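Side-chain contacts in probable mRNA-capping enzyme (Acanthamoeba polyphaga mimivirus, PDB 3BGY), which removes the terminal phosphate from the 5'-triphosphate end of mRNA through this N-terminal domain, and in its full length probably also adds and methylates the guanosine cap: residues R111-V114 with S115-P118; N222-E225 with S226-N230. All blocks are in the same frame, centred on the assembly; numbering follows the deposited sequence.

Interaction 1: residues R111-V114 with S115-P118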
ATOM      1  N   ARG A 111      11.275  15.231  12.272  1.00 19.79           N
ATOM      2  CA  ARG A 111      12.203  14.787  13.324  1.00 19.01           C
ATOM      3  C   ARG A 111      11.493  13.805  14.260  1.00 19.43           C
ATOM      4  O   ARG A 111      12.078  12.794  14.636  1.00 22.20           O
ATOM      5  CB  ARG A 111      12.766  15.994  14.074  1.00 20.48           C
ATOM      6  CG  ARG A 111      13.934  16.618  13.334  1.00 24.60           C
ATOM      7  CD  ARG A 111      14.480  17.819  14.101  1.00 36.20           C
ATOM      8  NE  ARG A 111      13.541  18.934  14.074  1.00 43.48           N
ATOM      9  CZ  ARG A 111      13.626  20.022  14.837  1.00 51.56           C
ATOM     10  NH1 ARG A 111      14.609  20.153  15.718  1.00 38.24           N
ATOM     11  NH2 ARG A 111      12.757  21.010  14.662  1.00 48.08           N
ATOM     12  N   TYR A 112      10.209  14.057  14.514  1.00 19.24           N
ATOM     13  CA  TYR A 112       9.379  13.183  15.348  1.00 22.33           C
ATOM     14  C   TYR A 112       9.190  11.856  14.619  1.00 21.95           C
ATOM     15  O   TYR A 112       9.381  10.789  15.204  1.00 20.87           O
ATOM     16  CB  TYR A 112       8.012  13.819  15.673  1.00 21.94           C
ATOM     17  CG  TYR A 112       7.019  12.880  16.384  1.00 27.78           C
ATOM     18  CD1 TYR A 112       7.115  12.632  17.777  1.00 37.38           C
ATOM     19  CD2 TYR A 112       5.999  12.206  15.657  1.00 33.38           C
ATOM     20  CE1 TYR A 112       6.213  11.732  18.431  1.00 38.05           C
ATOM     21  CE2 TYR A 112       5.100  11.299  16.305  1.00 33.74           C
ATOM     22  CZ  TYR A 112       5.219  11.074  17.682  1.00 39.46           C
ATOM     23  OH  TYR A 112       4.350  10.201  18.298  1.00 53.83           O
ATOM     24  N   ILE A 113       8.874  11.929  13.323  1.00 19.18           N
ATOM     25  CA  ILE A 113       8.660  10.711  12.532  1.00 18.17           C
ATOM     26  C   ILE A 113       9.885   9.777  12.489  1.00 20.52           C
ATOM     27  O   ILE A 113       9.749   8.570  12.749  1.00 20.50           O
ATOM     28  CB  ILE A 113       8.093  11.059  11.102  1.00 16.12           C
ATOM     29  CG1 ILE A 113       6.707  11.684  11.229  1.00 20.90           C
ATOM     30  CG2 ILE A 113       8.023   9.817  10.185  1.00 19.51           C
ATOM     31  CD1 ILE A 113       5.610  10.788  11.858  1.00 24.36           C
ATOM     32  N   VAL A 114      11.072  10.321  12.225  1.00 19.88           N
ATOM     33  CA  VAL A 114      12.277   9.491  12.196  1.00 19.38           C
ATOM     34  C   VAL A 114      12.752   9.046  13.592  1.00 22.50           C
ATOM     35  O   VAL A 114      13.600   8.159  13.694  1.00 27.59           O
ATOM     36  CB  VAL A 114      13.468  10.118  11.398  1.00 24.22           C
ATOM     37  CG1 VAL A 114      13.073  10.342   9.950  1.00 28.21           C
ATOM     38  CG2 VAL A 114      13.979  11.414  12.048  1.00 23.20           C
ATOM     39  N   SER A 115      12.169   9.620  14.646  1.00 25.57           N
ATOM     40  CA  SER A 115      12.541   9.269  16.026  1.00 28.57           C
ATOM     41  C   SER A 115      11.769   8.058  16.535  1.00 29.26           C
ATOM     42  O   SER A 115      12.189   7.416  17.495  1.00 24.55           O
ATOM     43  CB  SER A 115      12.308  10.453  16.981  1.00 30.67           C
ATOM     44  OG  SER A 115      10.952  10.534  17.427  1.00 30.38           O
ATOM     45  N   LEU A 116      10.629   7.766  15.901  1.00 19.67           N
ATOM     46  CA  LEU A 116       9.790   6.649  16.296  1.00 19.54           C
ATOM     47  C   LEU A 116      10.428   5.297  16.113  1.00 19.29           C
ATOM     48  O   LEU A 116      11.114   5.034  15.128  1.00 19.77           O
ATOM     49  CB  LEU A 116       8.431   6.674  15.558  1.00 19.92           C
ATOM     50  CG  LEU A 116       7.422   7.781  15.902  1.00 21.92           C
ATOM     51  CD1 LEU A 116       6.179   7.652  15.020  1.00 22.15           C
ATOM     52  CD2 LEU A 116       7.022   7.682  17.378  1.00 20.41           C
ATOM     53  N   ASP A 117      10.231   4.463  17.127  1.00 22.85           N
ATOM     54  CA  ASP A 117      10.707   3.095  17.129  1.00 19.27           C
ATOM     55  C   ASP A 117       9.534   2.238  16.638  1.00 19.38           C
ATOM     56  O   ASP A 117       8.380   2.520  16.978  1.00 19.90           O
ATOM     57  CB  ASP A 117      11.091   2.656  18.551  1.00 26.61           C
ATOM     58  CG  ASP A 117      12.413   3.231  19.009  1.00 38.16           C
ATOM     59  OD1 ASP A 117      13.341   3.357  18.177  1.00 34.13           O
ATOM     60  OD2 ASP A 117      12.528   3.531  20.214  1.00 41.38           O
ATOM     61  N   PRO A 118       9.809   1.216  15.808  1.00 19.25           N
ATOM     62  CA  PRO A 118       8.758   0.337  15.290  1.00 17.96           C
ATOM     63  C   PRO A 118       8.227  -0.601  16.374  1.00 26.44           C
ATOM     64  O   PRO A 118       8.943  -0.925  17.331  1.00 22.81           O
ATOM     65  CB  PRO A 118       9.469  -0.431  14.191  1.00 21.90           C
ATOM     66  CG  PRO A 118      10.903  -0.453  14.671  1.00 23.08           C
ATOM     67  CD  PRO A 118      11.112   0.905  15.189  1.00 20.39           C
TER
HETATM   68  O   HOH W   1      11.096   6.095  12.698  1.00 20.42           O

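Interaction 2: residues N222-E225 with S226-N230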
ATOM      1  N   ASN A 222      -0.128 -17.765 -14.915  1.00 14.28           N
ATOM      2  CA  ASN A 222      -1.431 -18.242 -15.349  1.00 13.69           C
ATOM      3  C   ASN A 222      -2.412 -18.248 -14.176  1.00 14.35           C
ATOM      4  O   ASN A 222      -3.590 -17.969 -14.351  1.00 17.49           O
ATOM      5  CB  ASN A 222      -1.301 -19.600 -16.038  1.00 14.06           C
ATOM      6  CG  ASN A 222      -0.546 -19.479 -17.341  1.00 15.96           C
ATOM      7  OD1 ASN A 222      -1.084 -18.943 -18.318  1.00 17.15           O
ATOM      8  ND2 ASN A 222       0.727 -19.842 -17.332  1.00 16.78           N
ATOM      9  N   THR A 223      -1.893 -18.549 -12.981  1.00 13.29           N
ATOM     10  CA  THR A 223      -2.709 -18.472 -11.750  1.00 14.90           C
ATOM     11  C   THR A 223      -3.064 -16.985 -11.470  1.00 13.55           C
ATOM     12  O   THR A 223      -4.223 -16.660 -11.116  1.00 14.97           O
ATOM     13  CB  THR A 223      -1.919 -19.074 -10.580  1.00 14.04           C
ATOM     14  OG1 THR A 223      -1.532 -20.390 -10.947  1.00 16.96           O
ATOM     15  CG2 THR A 223      -2.737 -19.148  -9.301  1.00 17.69           C
ATOM     16  N   LEU A 224      -2.097 -16.085 -11.677  1.00 14.32           N
ATOM     17  CA  LEU A 224      -2.323 -14.647 -11.475  1.00 10.85           C
ATOM     18  C   LEU A 224      -3.393 -14.141 -12.432  1.00 14.83           C
ATOM     19  O   LEU A 224      -4.316 -13.445 -12.004  1.00 14.64           O
ATOM     20  CB  LEU A 224      -1.035 -13.857 -11.690  1.00 12.90           C
ATOM     21  CG  LEU A 224      -1.105 -12.320 -11.646  1.00 15.28           C
ATOM     22  CD1 LEU A 224      -1.425 -11.856 -10.229  1.00 14.14           C
ATOM     23  CD2 LEU A 224       0.184 -11.719 -12.121  1.00 15.69           C
ATOM     24  N   GLU A 225      -3.324 -14.584 -13.695  1.00 15.52           N
ATOM     25  CA  GLU A 225      -4.291 -14.135 -14.707  1.00 13.69           C
ATOM     26  C   GLU A 225      -5.686 -14.610 -14.330  1.00 15.98           C
ATOM     27  O   GLU A 225      -6.636 -13.832 -14.411  1.00 17.71           O
ATOM     28  CB  GLU A 225      -3.890 -14.645 -16.104  1.00 16.28           C
ATOM     29  CG  GLU A 225      -4.546 -13.917 -17.252  1.00 26.77           C
ATOM     30  CD  GLU A 225      -3.867 -14.194 -18.597  1.00 30.78           C
ATOM     31  OE1 GLU A 225      -3.252 -15.265 -18.773  1.00 36.61           O
ATOM     32  OE2 GLU A 225      -3.926 -13.312 -19.473  1.00 37.07           O
ATOM     33  N   SER A 226      -5.805 -15.850 -13.836  1.00 14.62           N
ATOM     34  CA  SER A 226      -7.102 -16.394 -13.399  1.00 17.45           C
ATOM     35  C   SER A 226      -7.643 -15.599 -12.210  1.00 16.42           C
ATOM     36  O   SER A 226      -8.826 -15.294 -12.151  1.00 19.36           O
ATOM     37  CB  SER A 226      -6.980 -17.852 -12.983  1.00 23.00           C
ATOM     38  OG  SER A 226      -6.707 -18.662 -14.105  1.00 30.85           O
ATOM     39  N   GLU A 227      -6.751 -15.223 -11.294  1.00 14.11           N
ATOM     40  CA  GLU A 227      -7.175 -14.442 -10.121  1.00 17.77           C
ATOM     41  C   GLU A 227      -7.600 -13.029 -10.527  1.00 15.83           C
ATOM     42  O   GLU A 227      -8.605 -12.515 -10.030  1.00 16.35           O
ATOM     43  CB  GLU A 227      -6.076 -14.399  -9.052  1.00 20.26           C
ATOM     44  CG  GLU A 227      -5.972 -15.711  -8.303  1.00 26.17           C
ATOM     45  CD  GLU A 227      -4.977 -15.710  -7.154  1.00 36.85           C
ATOM     46  OE1 GLU A 227      -4.474 -14.630  -6.775  1.00 28.72           O
ATOM     47  OE2 GLU A 227      -4.692 -16.817  -6.636  1.00 35.38           O
ATOM     48  N   LEU A 228      -6.918 -12.442 -11.511  1.00 14.35           N
ATOM     49  CA  LEU A 228      -7.278 -11.093 -11.951  1.00 14.04           C
ATOM     50  C   LEU A 228      -8.616 -11.118 -12.692  1.00 16.54           C
ATOM     51  O   LEU A 228      -9.398 -10.184 -12.569  1.00 18.27           O
ATOM     52  CB  LEU A 228      -6.194 -10.478 -12.830  1.00 17.08           C
ATOM     53  CG  LEU A 228      -4.837 -10.259 -12.165  1.00 20.53           C
ATOM     54  CD1 LEU A 228      -3.883  -9.634 -13.135  1.00 16.02           C
ATOM     55  CD2 LEU A 228      -4.990  -9.411 -10.931  1.00 20.03           C
ATOM     56  N   LEU A 229      -8.866 -12.197 -13.449  1.00 15.73           N
ATOM     57  CA  LEU A 229     -10.141 -12.353 -14.161  1.00 16.89           C
ATOM     58  C   LEU A 229     -11.303 -12.443 -13.168  1.00 16.02           C
ATOM     59  O   LEU A 229     -12.351 -11.850 -13.401  1.00 19.95           O
ATOM     60  CB  LEU A 229     -10.123 -13.582 -15.072  1.00 18.89           C
ATOM     61  CG  LEU A 229      -9.450 -13.357 -16.427  1.00 31.15           C
ATOM     62  CD1 LEU A 229      -9.362 -14.670 -17.183  1.00 37.36           C
ATOM     63  CD2 LEU A 229     -10.216 -12.293 -17.233  1.00 30.48           C
ATOM     64  N   ASN A 230     -11.092 -13.136 -12.043  0.50 16.17           N
ATOM     65  CA  ASN A 230     -12.124 -13.265 -11.004  0.50 19.69           C
ATOM     66  C   ASN A 230     -12.495 -11.893 -10.426  0.50 19.60           C
ATOM     67  O   ASN A 230     -13.682 -11.585 -10.267  0.50 20.18           O
ATOM     68  CB  ASN A 230     -11.657 -14.188  -9.872  0.50 21.36           C
ATOM     69  CG  ASN A 230     -11.681 -15.666 -10.247  0.50 26.23           C
ATOM     70  OD1 ASN A 230     -12.275 -16.070 -11.250  0.50 28.39           O
ATOM     71  ND2 ASN A 230     -11.034 -16.483  -9.423  0.50 31.01           N
TER
HETATM   72  O   HOH W   2      -5.211 -18.626 -16.479  1.00 34.13           O

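Interaction 1: residues R111-V114 with S115-P118
Tyr112 carries most of this contact, meeting Ser115 through its carbonyl oxygen and Leu116 through its ring, where helix 106-115 gives way to the loop before strand 122-136. Arg111 turns away, its NH2 in a salt bridge with Asp108 and its NE bonded to Asn107 O. Two donors hold Tyr112 O, with Leu116 N adding a weak third bond: Ser115 OG donates to Tyr112 O at 2.7 Å, 19° out of the carbonyl plane, and Ser115 N reaches Tyr112 O from above that plane at 3.1 Å. The hydroxyl bends back because OG stands between its own backbone N and carbonyl carbon (chi1 83°). Turned away from its own backbone N (chi1 172°), Tyr112 CG lies beside the carbonyl carbon; the Leu116 side chain crosses the ring at a slant, CG over one face and displaced toward the rim. Leu116 CD1 lies 4.0 Å from Tyr112 CE2. Ile113 O receives a second weak bond from Leu116 N, at 3.4 Å. The last helical turn thus tightens toward i to i+3 bonding, reinforced by the serine hydroxyl. A water donates to Ile113 O and Leu116 O, and Lys161 NZ binds Leu116 O and Val114 O. Ile113 is buried against Ile74 and Leu76 of strand 66-77 and Phe97 of helix 91-101; Val114 touches Tyr84 and Leu116 meets Val86, both on strand 83-88, while the Tyr112 ring meets Phe101.

Interaction 2: residues N222-E225 with S226-N230
Ser226 reaches back one helical turn to the carbonyl oxygen of Asn222, which serves both the backbone and a water. Ser226 N donates to Asn222 O at 3.1 Å, and a water donates to that same oxygen while pairing with Ser226 OG at 2.8 Å, which closes a small bridge on the outer surface. Three further i to i+4 bonds join the segments, Glu227 N to Thr223 O, Leu229 N to Glu225 O and, the shortest, Leu228 N to Leu224 O at 2.8 Å, with a C=O...N angle of 162°; Asn230 N to Ser226 O continues the series. This regular ladder belongs to the C-terminal helix 221-235, which packs against the outside of the antiparallel barrel of the tunnel triphosphatase fold. Leu224 and Leu228 are buried on its inner side, both resting on Val40 and Leu213, and cross at a slant. Leu224 CB points away, yet CG, anti to the backbone N (chi1 175°), comes to 4.1 Å from Leu228 CD1. Thr223 and Glu227 run side by side. The Glu227 carboxylate is satisfied beyond the helix, OE2 by Asn183 ND2 and OE1 by Ser186 OG. Glu225 OE2 accepts from the backbone N atoms of Ile14 and Phe15. Asn222 ND2 is bonded to Asp220 OD1 and Tyr20 OH.

In the fold
Starting from the N terminus, the chain contributes barrel strands 36-42, 66-77 and 83-88 before helices 91-101 and 106-115, and interaction 1 closes the turn at the end of the latter, just ahead of strand 122-136. The remaining strands follow, and interaction 2 comes only after the last of them, 208-215, within helix 221-235. The two contacts are therefore in series, neither nested nor crossed. The centres of interaction 1 and interaction 2 are about 40 Å apart, on opposite sides of the chain's centre. Residues 111-118 tie a helix end to strands 66-77 and 83-88; residues 222-230 join the N-terminal segment to strands 36-42 and 208-215.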